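Local coordinates for tailspike protein (Siphovirus 9NA, PDB 3RIQ) that probably binds the lipopolysaccharide of its Salmonella host and cleaves it as an endorhamnosidase, serving the phage as a trimeric receptor-recognition spike, at residues 157-168 with 177-187; 210-221 with 238-249. All coordinates share one frame; numbering follows the deposited sequence. Where two conformers were deposited one is given.

Both interactions join successive coils of the right-handed beta-helix, and they follow one another along the chain: interaction 1 (157-168 with 177-187) is complete before interaction 2 (210-221 with 238-249) begins, their centres about 11 Å apart. The rungs meet directly, since Ala186 N lies 2.8 Å from Lys213 O, a probable hydrogen bond. Both are largely buried, and both touch the second subunit, interaction 1 also the third. Their chemistry differs at the turns. Interaction 1 gathers a carboxylate, a guanidinium and an amide at the subunit interface and places a phenylalanine inside the coil; interaction 2 has a tyrosine-arginine corner and a tight, glycine-rich bend held mainly by backbone bonds.

Interaction 1 (157-168 with 177-187); sequences IFTHPEATMGGY and LVESPRNFIAW
Two neighbouring coils of the right-handed beta-helix stack here in parallel register, Phe158 beside Val178 and Ala163 beside Phe184, with a one-residue shift at the turn between the two ladders. Phe158 donates to Leu177 O and accepts from Glu179 N, the usual parallel pattern. At the bend Pro161 CG rests on Val178 CG1 at 3.6 Å; the compact proline ring suits this buried turn, where it has no N-H to satisfy. Beyond it Phe184 lies on the inner face with Ala163, and with CG anti to the backbone N (chi1 -164°) its ring is laid against the small Ala163 CB, 4.0 Å from the centroid and over one face. The Tyr168 ring meets Phe184 rim to rim, CE2 to CE1 3.6 Å, while its hydroxyl is fixed by a 2.7 Å bond from Tyr168 OH to Glu162 O. On the outer side Asn183 ND2 gives a 3.0 Å bond to Glu162 OE2, arriving from above the carboxylate plane. Arg182 NH1 adds only a long ion pair to that oxygen, which lies well out of the guanidinium plane; a water bridges them, accepting from Arg182 NH1 and donating to Glu162 OE2 and His160 O. Asn155 of the second subunit bonds to both Arg182 and Glu162, and His84 takes the other carboxylate oxygen. Strand 79-87 flanks segment 157-168, strand 206-208 lies beyond segment 177-187, and Phe158 packs across the coil's interior on strand 146-151.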
loop_
_atom_site.group_PDB
_atom_site.type_symbol
_atom_site.label_atom_id
_atom_site.label_comp_id
_atom_site.label_asym_id
_atom_site.label_seq_id
_atom_site.Cartn_x
_atom_site.Cartn_y
_atom_site.Cartn_z
ATOM N N ILE A 157 -11.800 6.029 -26.624
ATOM C CA ILE A 157 -12.075 5.363 -25.347
ATOM C C ILE A 157 -12.921 4.125 -25.594
ATOM O O ILE A 157 -13.943 4.216 -26.271
ATOM C CB ILE A 157 -12.804 6.349 -24.334
ATOM C CG1 ILE A 157 -11.958 7.622 -24.108
ATOM C CG2 ILE A 157 -13.124 5.618 -23.005
ATOM C CD1 ILE A 157 -12.644 8.661 -23.243
ATOM N N PHE A 158 -12.490 2.985 -25.052
ATOM C CA PHE A 158 -13.293 1.763 -25.032
ATOM C C PHE A 158 -13.786 1.570 -23.610
ATOM O O PHE A 158 -12.966 1.537 -22.690
ATOM C CB PHE A 158 -12.430 0.536 -25.434
ATOM C CG PHE A 158 -12.321 0.314 -26.918
ATOM C CD1 PHE A 158 -11.756 1.285 -27.751
ATOM C CD2 PHE A 158 -12.726 -0.898 -27.468
ATOM C CE1 PHE A 158 -11.679 1.078 -29.170
ATOM C CE2 PHE A 158 -12.638 -1.125 -28.867
ATOM C CZ PHE A 158 -12.086 -0.118 -29.721
ATOM N N THR A 159 -15.080 1.386 -23.425
ATOM C CA THR A 159 -15.608 1.092 -22.110
ATOM C C THR A 159 -16.180 -0.310 -22.001
ATOM O O THR A 159 -16.968 -0.747 -22.803
ATOM C CB THR A 159 -16.634 2.145 -21.632
ATOM O OG1 THR A 159 -17.809 2.174 -22.471
ATOM C CG2 THR A 159 -15.981 3.507 -21.644
ATOM N N HIS A 160 -15.749 -0.997 -20.962
ATOM C CA HIS A 160 -16.244 -2.340 -20.654
ATOM C C HIS A 160 -16.201 -3.327 -21.810
ATOM O O HIS A 160 -17.167 -4.042 -22.075
ATOM C CB HIS A 160 -17.658 -2.277 -20.052
ATOM C CG HIS A 160 -17.804 -1.275 -18.943
ATOM N ND1 HIS A 160 -18.517 -0.095 -19.076
ATOM C CD2 HIS A 160 -17.344 -1.296 -17.670
ATOM C CE1 HIS A 160 -18.483 0.571 -17.930
ATOM N NE2 HIS A 160 -17.769 -0.136 -17.063
ATOM N N PRO A 161 -15.074 -3.398 -22.514
ATOM C CA PRO A 161 -15.002 -4.394 -23.582
ATOM C C PRO A 161 -15.009 -5.814 -23.075
ATOM O O PRO A 161 -14.440 -6.097 -22.034
ATOM C CB PRO A 161 -13.681 -4.072 -24.263
ATOM C CG PRO A 161 -12.795 -3.529 -23.124
ATOM C CD PRO A 161 -13.801 -2.674 -22.338
ATOM N N GLU A 162 -15.586 -6.697 -23.874
ATOM C CA GLU A 162 -15.704 -8.127 -23.545
ATOM C C GLU A 162 -15.095 -8.987 -24.648
ATOM O O GLU A 162 -14.801 -8.488 -25.752
ATOM C CB GLU A 162 -17.193 -8.505 -23.422
ATOM C CG GLU A 162 -17.988 -7.604 -22.491
ATOM C CD GLU A 162 -19.393 -8.111 -22.191
ATOM O OE1 GLU A 162 -19.894 -9.057 -22.856
ATOM O OE2 GLU A 162 -20.026 -7.564 -21.270
ATOM N N ALA A 163 -14.940 -10.281 -24.388
ATOM C CA ALA A 163 -14.454 -11.205 -25.431
ATOM C C ALA A 163 -14.751 -12.645 -25.038
ATOM O O ALA A 163 -14.718 -12.986 -23.855
ATOM C CB ALA A 163 -12.938 -11.058 -25.605
ATOM N N THR A 164 -14.961 -13.479 -26.041
ATOM C CA THR A 164 -15.069 -14.919 -25.823
ATOM C C THR A 164 -14.128 -15.549 -26.840
ATOM O O THR A 164 -14.466 -15.683 -28.014
ATOM C CB THR A 164 -16.516 -15.429 -25.994
ATOM O OG1 THR A 164 -17.390 -14.708 -25.113
ATOM C CG2 THR A 164 -16.617 -16.939 -25.657
ATOM N N MET A 165 -12.926 -15.882 -26.377
ATOM C CA MET A 165 -11.842 -16.309 -27.244
ATOM C C MET A 165 -11.590 -15.221 -28.310
ATOM O O MET A 165 -11.663 -15.463 -29.518
ATOM C CB MET A 165 -12.132 -17.698 -27.872
ATOM C CG MET A 165 -12.341 -18.782 -26.843
ATOM S SD MET A 165 -10.866 -19.143 -25.863
ATOM C CE MET A 165 -11.538 -20.282 -24.614
ATOM N N GLY A 166 -11.297 -14.005 -27.831
ATOM C CA GLY A 166 -11.125 -12.839 -28.685
ATOM C C GLY A 166 -10.246 -11.830 -27.976
ATOM O O GLY A 166 -9.844 -11.997 -26.814
ATOM N N GLY A 167 -9.978 -10.745 -28.659
ATOM C CA GLY A 167 -9.158 -9.682 -28.086
ATOM C C GLY A 167 -9.098 -8.461 -28.953
ATOM O O GLY A 167 -9.756 -8.398 -30.008
ATOM N N TYR A 168 -8.274 -7.514 -28.524
ATOM C CA TYR A 168 -8.221 -6.180 -29.101
ATOM C C TYR A 168 -6.785 -5.825 -29.399
ATOM O O TYR A 168 -5.908 -5.854 -28.505
ATOM C CB TYR A 168 -8.833 -5.126 -28.149
ATOM C CG TYR A 168 -10.302 -5.413 -27.899
ATOM C CD1 TYR A 168 -11.298 -4.782 -28.652
ATOM C CD2 TYR A 168 -10.696 -6.341 -26.920
ATOM C CE1 TYR A 168 -12.637 -5.075 -28.438
ATOM C CE2 TYR A 168 -12.025 -6.642 -26.706
ATOM C CZ TYR A 168 -12.995 -6.019 -27.473
ATOM O OH TYR A 168 -14.322 -6.290 -27.248
ATOM N N LEU A 177 -7.660 4.735 -24.345
ATOM C CA LEU A 177 -7.993 4.363 -22.955
ATOM C C LEU A 177 -8.978 3.227 -22.974
ATOM O O LEU A 177 -10.057 3.374 -23.560
ATOM C CB LEU A 177 -8.623 5.576 -22.230
ATOM C CG LEU A 177 -9.230 5.271 -20.851
ATOM C CD1 LEU A 177 -8.144 4.769 -19.830
ATOM C CD2 LEU A 177 -9.895 6.552 -20.322
ATOM N N VAL A 178 -8.607 2.087 -22.376
ATOM C CA VAL A 178 -9.514 0.950 -22.243
ATOM C C VAL A 178 -9.924 0.814 -20.787
ATOM O O VAL A 178 -9.075 0.514 -19.923
ATOM C CB VAL A 178 -8.871 -0.370 -22.730
ATOM C CG1 VAL A 178 -9.906 -1.506 -22.711
ATOM C CG2 VAL A 178 -8.262 -0.186 -24.104
ATOM N N GLU A 179 -11.196 1.071 -20.503
ATOM C CA GLU A 179 -11.692 1.005 -19.125
ATOM C C GLU A 179 -12.403 -0.310 -18.866
ATOM O O GLU A 179 -13.296 -0.704 -19.621
ATOM C CB GLU A 179 -12.678 2.131 -18.835
ATOM C CG GLU A 179 -11.963 3.505 -18.772
ATOM C CD GLU A 179 -12.889 4.679 -18.443
ATOM O OE1 GLU A 179 -14.105 4.617 -18.767
ATOM O OE2 GLU A 179 -12.378 5.694 -17.919
ATOM N N SER A 180 -11.978 -0.986 -17.799
ATOM C CA SER A 180 -12.719 -2.118 -17.243
ATOM C C SER A 180 -13.086 -3.244 -18.228
ATOM O O SER A 180 -14.267 -3.605 -18.352
ATOM C CB SER A 180 -13.972 -1.614 -16.514
ATOM O OG SER A 180 -14.650 -2.710 -15.945
ATOM N N PRO A 181 -12.074 -3.839 -18.898
ATOM C CA PRO A 181 -12.396 -5.090 -19.603
ATOM C C PRO A 181 -13.092 -6.054 -18.626
ATOM O O PRO A 181 -12.720 -6.133 -17.438
ATOM C CB PRO A 181 -11.008 -5.639 -19.998
ATOM C CG PRO A 181 -10.015 -4.946 -19.037
ATOM C CD PRO A 181 -10.620 -3.567 -18.827
ATOM N N ARG A 182 -14.081 -6.797 -19.122
ATOM C CA ARG A 182 -14.846 -7.696 -18.246
ATOM C C ARG A 182 -15.589 -8.709 -19.088
ATOM O O ARG A 182 -15.725 -8.488 -20.296
ATOM C CB ARG A 182 -15.832 -6.876 -17.415
ATOM C CG ARG A 182 -16.811 -5.994 -18.226
ATOM C CD ARG A 182 -17.607 -5.047 -17.274
ATOM N NE ARG A 182 -18.517 -5.779 -16.405
ATOM C CZ ARG A 182 -19.760 -6.123 -16.748
ATOM N NH1 ARG A 182 -20.226 -5.856 -17.983
ATOM N NH2 ARG A 182 -20.520 -6.810 -15.886
ATOM N N ASN A 183 -16.030 -9.821 -18.481
ATOM C CA ASN A 183 -16.505 -10.946 -19.290
ATOM C C ASN A 183 -15.544 -11.204 -20.461
ATOM O O ASN A 183 -15.963 -11.275 -21.636
ATOM C CB ASN A 183 -17.916 -10.670 -19.804
ATOM C CG ASN A 183 -18.881 -10.344 -18.689
ATOM O OD1 ASN A 183 -18.983 -11.084 -17.717
ATOM N ND2 ASN A 183 -19.628 -9.232 -18.839
ATOM N N PHE A 184 -14.256 -11.276 -20.129
ATOM C CA PHE A 184 -13.184 -11.180 -21.125
ATOM C C PHE A 184 -12.310 -12.438 -21.090
ATOM O O PHE A 184 -11.423 -12.579 -20.236
ATOM C CB PHE A 184 -12.381 -9.904 -20.847
ATOM C CG PHE A 184 -11.485 -9.448 -21.971
ATOM C CD1 PHE A 184 -11.628 -8.167 -22.501
ATOM C CD2 PHE A 184 -10.503 -10.295 -22.519
ATOM C CE1 PHE A 184 -10.770 -7.707 -23.535
ATOM C CE2 PHE A 184 -9.661 -9.862 -23.569
ATOM C CZ PHE A 184 -9.774 -8.567 -24.075
ATOM N N ILE A 185 -12.597 -13.368 -22.005
ATOM C CA ILE A 185 -11.801 -14.585 -22.178
ATOM C C ILE A 185 -10.956 -14.329 -23.426
ATOM O O ILE A 185 -11.505 -14.265 -24.564
ATOM C CB ILE A 185 -12.704 -15.802 -22.342
ATOM C CG1 ILE A 185 -13.641 -15.927 -21.130
ATOM C CG2 ILE A 185 -11.862 -17.057 -22.565
ATOM C CD1 ILE A 185 -14.857 -16.736 -21.394
ATOM N N ALA A 186 -9.652 -14.106 -23.233
ATOM C CA ALA A 186 -8.763 -13.668 -24.308
ATOM C C ALA A 186 -8.429 -14.781 -25.293
ATOM O O ALA A 186 -8.666 -15.979 -25.018
ATOM C CB ALA A 186 -7.474 -13.094 -23.674
ATOM N N TRP A 187 -7.919 -14.389 -26.458
ATOM C CA TRP A 187 -7.452 -15.376 -27.460
ATOM C C TRP A 187 -5.903 -15.493 -27.438
ATOM O O TRP A 187 -5.363 -16.564 -27.156
ATOM C CB TRP A 187 -7.965 -14.963 -28.842
ATOM C CG TRP A 187 -7.487 -15.861 -29.945
ATOM C CD1 TRP A 187 -6.821 -15.486 -31.094
ATOM C CD2 TRP A 187 -7.650 -17.290 -30.026
ATOM N NE1 TRP A 187 -6.572 -16.597 -31.876
ATOM C CE2 TRP A 187 -7.073 -17.710 -31.253
ATOM C CE3 TRP A 187 -8.251 -18.248 -29.198
ATOM C CZ2 TRP A 187 -7.064 -19.056 -31.660
ATOM C CZ3 TRP A 187 -8.230 -19.562 -29.582
ATOM C CH2 TRP A 187 -7.661 -19.964 -30.820
HETATM O O HOH W 1 -19.401 -5.030 -20.623
HETATM O O HOH W 2 -17.236 -13.660 -22.431
#

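Interaction 2 (210-221 with 238-249); sequences GEIKYGSGSAVL and LISYRVGESGVK
Strands 211-214 and 238-241 run parallel, 6° apart with axes 4.9 Å from each other, and Ile212 N and O bond to Ile239 O and Tyr241 N in the regular pattern, which runs on to Tyr214 N before the chains turn. On the outer face, shared by Glu211, Ile239, Lys213 and Tyr241, the extended Glu211 side chain lies across Ile239, CD to CG2 3.6 Å, and its OE2 approaches Tyr241 CB. The Tyr214 and Tyr241 side chains run alongside each other, rings inclined at 70°, and one water bonds to both hydroxyls. Arg242 NH1 donates to Tyr214 OH at 3.1 Å, the oxygen lying near the guanidinium plane; the arginine, extended from CG to NE, is long enough to reach it. Gln274 and Tyr95 also bond to this guanidinium group. At the bend Gly244 N reaches Gly215 O at 2.8 Å; without a side chain, Gly244 lets the two turns approach closely, its C 3.5 Å from Ser216 O. Ser218 OG accepts from Ser246 N at 3.2 Å. Inside the coil, Ala219 CB packs tightly, 3.2 Å from Gly247 O, which takes bonds from Ala219 N and Ser240 OG, while Val220 CG2 packs on Leu238 CD2 at 3.8 Å. Lys213 forms salt bridges with Asp230 and Asp232 of the second subunit. Strand 184-194 borders segment 210-221, and strands 266-273 and 281-282 continue the stack beyond segment 238-249.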
loop_
_atom_site.group_PDB
_atom_site.type_symbol
_atom_site.label_atom_id
_atom_site.label_comp_id
_atom_site.label_asym_id
_atom_site.label_seq_id
_atom_site.Cartn_x
_atom_site.Cartn_y
_atom_site.Cartn_z
ATOM N N GLY A 210 -10.928 -3.715 -14.235
ATOM C CA GLY A 210 -11.401 -4.940 -14.868
ATOM C C GLY A 210 -10.553 -6.180 -14.681
ATOM O O GLY A 210 -9.696 -6.266 -13.782
ATOM N N GLU A 211 -10.815 -7.144 -15.542
ATOM C CA GLU A 211 -10.235 -8.479 -15.453
ATOM C C GLU A 211 -10.157 -9.099 -16.834
ATOM O O GLU A 211 -11.132 -9.010 -17.627
ATOM C CB GLU A 211 -11.052 -9.397 -14.511
ATOM C CG GLU A 211 -10.447 -10.808 -14.402
ATOM C CD GLU A 211 -10.860 -11.590 -13.149
ATOM O OE1 GLU A 211 -11.644 -11.045 -12.315
ATOM O OE2 GLU A 211 -10.374 -12.761 -12.982
ATOM N N ILE A 212 -9.009 -9.696 -17.140
ATOM C CA ILE A 212 -8.786 -10.421 -18.397
ATOM C C ILE A 212 -8.371 -11.839 -18.015
ATOM O O ILE A 212 -7.490 -12.016 -17.156
ATOM C CB ILE A 212 -7.666 -9.700 -19.224
ATOM C CG1 ILE A 212 -8.217 -8.341 -19.742
ATOM C CG2 ILE A 212 -7.149 -10.602 -20.376
ATOM C CD1 ILE A 212 -7.164 -7.420 -20.253
ATOM N N LYS A 213 -8.967 -12.827 -18.683
ATOM C CA LYS A 213 -8.824 -14.246 -18.346
ATOM C C LYS A 213 -8.288 -15.051 -19.516
ATOM O O LYS A 213 -8.716 -14.855 -20.669
ATOM C CB LYS A 213 -10.192 -14.828 -17.972
ATOM C CG LYS A 213 -10.931 -14.015 -16.930
ATOM C CD LYS A 213 -12.266 -14.688 -16.532
ATOM C CE LYS A 213 -13.002 -13.789 -15.539
ATOM N NZ LYS A 213 -14.297 -14.387 -15.034
ATOM N N TYR A 214 -7.366 -15.968 -19.230
ATOM C CA TYR A 214 -6.838 -16.886 -20.264
ATOM C C TYR A 214 -6.209 -16.138 -21.461
ATOM O O TYR A 214 -5.570 -15.109 -21.262
ATOM C CB TYR A 214 -7.862 -17.977 -20.669
ATOM C CG TYR A 214 -8.272 -18.824 -19.480
ATOM C CD1 TYR A 214 -7.423 -19.833 -18.994
ATOM C CD2 TYR A 214 -9.492 -18.611 -18.815
ATOM C CE1 TYR A 214 -7.770 -20.611 -17.868
ATOM C CE2 TYR A 214 -9.878 -19.393 -17.678
ATOM C CZ TYR A 214 -8.997 -20.384 -17.216
ATOM O OH TYR A 214 -9.347 -21.150 -16.131
ATOM N N GLY A 215 -6.352 -16.687 -22.672
ATOM C CA GLY A 215 -5.519 -16.251 -23.807
ATOM C C GLY A 215 -4.141 -16.844 -23.766
ATOM O O GLY A 215 -3.606 -17.140 -22.685
ATOM N N SER A 216 -3.552 -17.069 -24.934
ATOM C CA SER A 216 -2.206 -17.681 -24.970
ATOM C C SER A 216 -1.101 -16.686 -24.624
ATOM O O SER A 216 0.045 -17.108 -24.425
ATOM C CB SER A 216 -1.917 -18.315 -26.355
ATOM O OG SER A 216 -1.937 -17.280 -27.351
ATOM N N GLY A 217 -1.432 -15.386 -24.602
ATOM C CA GLY A 217 -0.442 -14.323 -24.430
ATOM C C GLY A 217 -0.469 -13.694 -23.037
ATOM O O GLY A 217 -0.718 -14.376 -22.025
ATOM N N SER A 218 -0.270 -12.373 -22.995
ATOM C CA SER A 218 -0.225 -11.633 -21.741
ATOM C C SER A 218 -1.490 -10.784 -21.671
ATOM O O SER A 218 -2.035 -10.409 -22.720
ATOM C CB SER A 218 1.048 -10.778 -21.669
ATOM O OG SER A 218 2.227 -11.588 -21.745
ATOM N N ALA A 219 -2.003 -10.471 -20.473
ATOM C CA ALA A 219 -3.303 -9.800 -20.462
ATOM C C ALA A 219 -3.245 -8.465 -21.216
ATOM O O ALA A 219 -4.165 -8.135 -22.002
ATOM C CB ALA A 219 -3.827 -9.600 -19.054
ATOM N N VAL A 220 -2.176 -7.701 -20.985
ATOM C CA VAL A 220 -1.919 -6.467 -21.733
ATOM C C VAL A 220 -0.492 -6.530 -22.193
ATOM O O VAL A 220 0.397 -6.911 -21.409
ATOM C CB VAL A 220 -2.148 -5.182 -20.876
ATOM C CG1 VAL A 220 -2.010 -3.948 -21.759
ATOM C CG2 VAL A 220 -3.523 -5.214 -20.168
ATOM N N LEU A 221 -0.261 -6.144 -23.466
ATOM C CA LEU A 221 1.068 -6.216 -24.081
ATOM C C LEU A 221 1.412 -4.879 -24.744
ATOM O O LEU A 221 0.586 -4.323 -25.504
ATOM C CB LEU A 221 1.073 -7.340 -25.130
ATOM C CG LEU A 221 2.376 -7.482 -25.935
ATOM C CD1 LEU A 221 3.497 -7.966 -25.033
ATOM C CD2 LEU A 221 2.176 -8.442 -27.066
ATOM N N LEU A 238 -5.957 -3.821 -12.520
ATOM C CA LEU A 238 -6.347 -4.952 -13.378
ATOM C C LEU A 238 -6.142 -6.273 -12.630
ATOM O O LEU A 238 -5.163 -6.431 -11.887
ATOM C CB LEU A 238 -5.454 -4.963 -14.641
ATOM C CG LEU A 238 -5.719 -6.101 -15.626
ATOM C CD1 LEU A 238 -7.083 -5.941 -16.308
ATOM C CD2 LEU A 238 -4.590 -6.158 -16.661
ATOM N N ILE A 239 -7.052 -7.217 -12.848
ATOM C CA ILE A 239 -6.822 -8.634 -12.439
ATOM C C ILE A 239 -6.492 -9.395 -13.720
ATOM O O ILE A 239 -7.272 -9.349 -14.674
ATOM C CB ILE A 239 -8.071 -9.240 -11.741
ATOM C CG1 ILE A 239 -8.398 -8.453 -10.463
ATOM C CG2 ILE A 239 -7.825 -10.709 -11.458
ATOM C CD1 ILE A 239 -9.715 -8.827 -9.833
ATOM N N SER A 240 -5.358 -10.091 -13.751
ATOM C CA SER A 240 -4.933 -10.904 -14.903
ATOM C C SER A 240 -4.983 -12.348 -14.439
ATOM O O SER A 240 -4.229 -12.732 -13.509
ATOM C CB SER A 240 -3.505 -10.519 -15.281
ATOM O OG SER A 240 -3.004 -11.377 -16.286
ATOM N N TYR A 241 -5.881 -13.144 -15.030
ATOM C CA TYR A 241 -6.171 -14.487 -14.493
ATOM C C TYR A 241 -5.848 -15.599 -15.471
ATOM O O TYR A 241 -6.465 -15.679 -16.547
ATOM C CB TYR A 241 -7.673 -14.550 -14.160
ATOM C CG TYR A 241 -8.195 -15.926 -13.770
ATOM C CD1 TYR A 241 -7.696 -16.624 -12.645
ATOM C CD2 TYR A 241 -9.229 -16.514 -14.519
ATOM C CE1 TYR A 241 -8.209 -17.885 -12.291
ATOM C CE2 TYR A 241 -9.756 -17.784 -14.171
ATOM C CZ TYR A 241 -9.232 -18.445 -13.042
ATOM O OH TYR A 241 -9.726 -19.673 -12.634
ATOM N N ARG A 242 -4.874 -16.426 -15.116
ATOM C CA ARG A 242 -4.535 -17.633 -15.912
ATOM C C ARG A 242 -4.205 -17.385 -17.392
ATOM O O ARG A 242 -4.549 -18.211 -18.295
ATOM C CB ARG A 242 -5.627 -18.706 -15.764
ATOM C CG ARG A 242 -5.588 -19.322 -14.378
ATOM C CD ARG A 242 -6.704 -20.348 -14.227
ATOM N NE ARG A 242 -6.642 -21.009 -12.931
ATOM C CZ ARG A 242 -7.479 -21.972 -12.575
ATOM N NH1 ARG A 242 -8.380 -22.420 -13.470
ATOM N NH2 ARG A 242 -7.369 -22.538 -11.379
ATOM N N VAL A 243 -3.516 -16.277 -17.644
ATOM C CA VAL A 243 -3.021 -16.078 -19.011
ATOM C C VAL A 243 -1.890 -17.073 -19.331
ATOM O O VAL A 243 -1.195 -17.599 -18.440
ATOM C CB VAL A 243 -2.598 -14.596 -19.300
ATOM C CG1 VAL A 243 -3.756 -13.683 -18.960
ATOM C CG2 VAL A 243 -1.335 -14.207 -18.557
ATOM N N GLY A 244 -1.711 -17.334 -20.625
ATOM C CA GLY A 244 -0.696 -18.319 -21.063
ATOM C C GLY A 244 0.746 -17.789 -21.027
ATOM O O GLY A 244 1.702 -18.604 -21.042
ATOM N N GLU A 245 0.915 -16.469 -20.955
ATOM C CA GLU A 245 2.252 -15.893 -20.829
ATOM C C GLU A 245 2.350 -15.141 -19.499
ATOM O O GLU A 245 2.225 -15.765 -18.433
ATOM C CB GLU A 245 2.636 -15.069 -22.085
ATOM C CG GLU A 245 2.846 -15.999 -23.284
ATOM C CD GLU A 245 3.468 -15.338 -24.507
ATOM O OE1 GLU A 245 4.277 -14.398 -24.343
ATOM O OE2 GLU A 245 3.157 -15.788 -25.639
ATOM N N SER A 246 2.567 -13.830 -19.535
ATOM C CA SER A 246 2.807 -13.085 -18.298
ATOM C C SER A 246 1.640 -12.152 -17.935
ATOM O O SER A 246 0.854 -11.744 -18.797
ATOM C CB SER A 246 4.118 -12.324 -18.388
ATOM O OG SER A 246 5.222 -13.204 -18.418
ATOM N N GLY A 247 1.514 -11.824 -16.652
ATOM C CA GLY A 247 0.298 -11.132 -16.179
ATOM C C GLY A 247 0.043 -9.881 -17.003
ATOM O O GLY A 247 -1.075 -9.667 -17.499
ATOM N N VAL A 248 1.086 -9.051 -17.140
ATOM C CA VAL A 248 1.160 -8.017 -18.173
ATOM C C VAL A 248 2.607 -8.076 -18.682
ATOM O O VAL A 248 3.508 -8.600 -18.008
ATOM C CB VAL A 248 0.848 -6.582 -17.652
ATOM C CG1 VAL A 248 -0.590 -6.482 -17.106
ATOM C CG2 VAL A 248 1.904 -6.108 -16.608
ATOM N N LYS A 249 2.860 -7.494 -19.848
ATOM C CA LYS A 249 4.200 -7.605 -20.461
ATOM C C LYS A 249 4.599 -6.394 -21.275
ATOM O O LYS A 249 3.772 -5.869 -22.054
ATOM C CB LYS A 249 4.223 -8.832 -21.405
ATOM C CG LYS A 249 5.548 -9.061 -22.134
ATOM C CD LYS A 249 5.581 -10.409 -22.875
ATOM C CE LYS A 249 6.849 -10.490 -23.720
ATOM N NZ LYS A 249 6.899 -11.679 -24.667
HETATM O O HOH W 3 -11.483 -20.730 -14.604
HETATM O O HOH W 4 2.592 -11.887 -24.628
#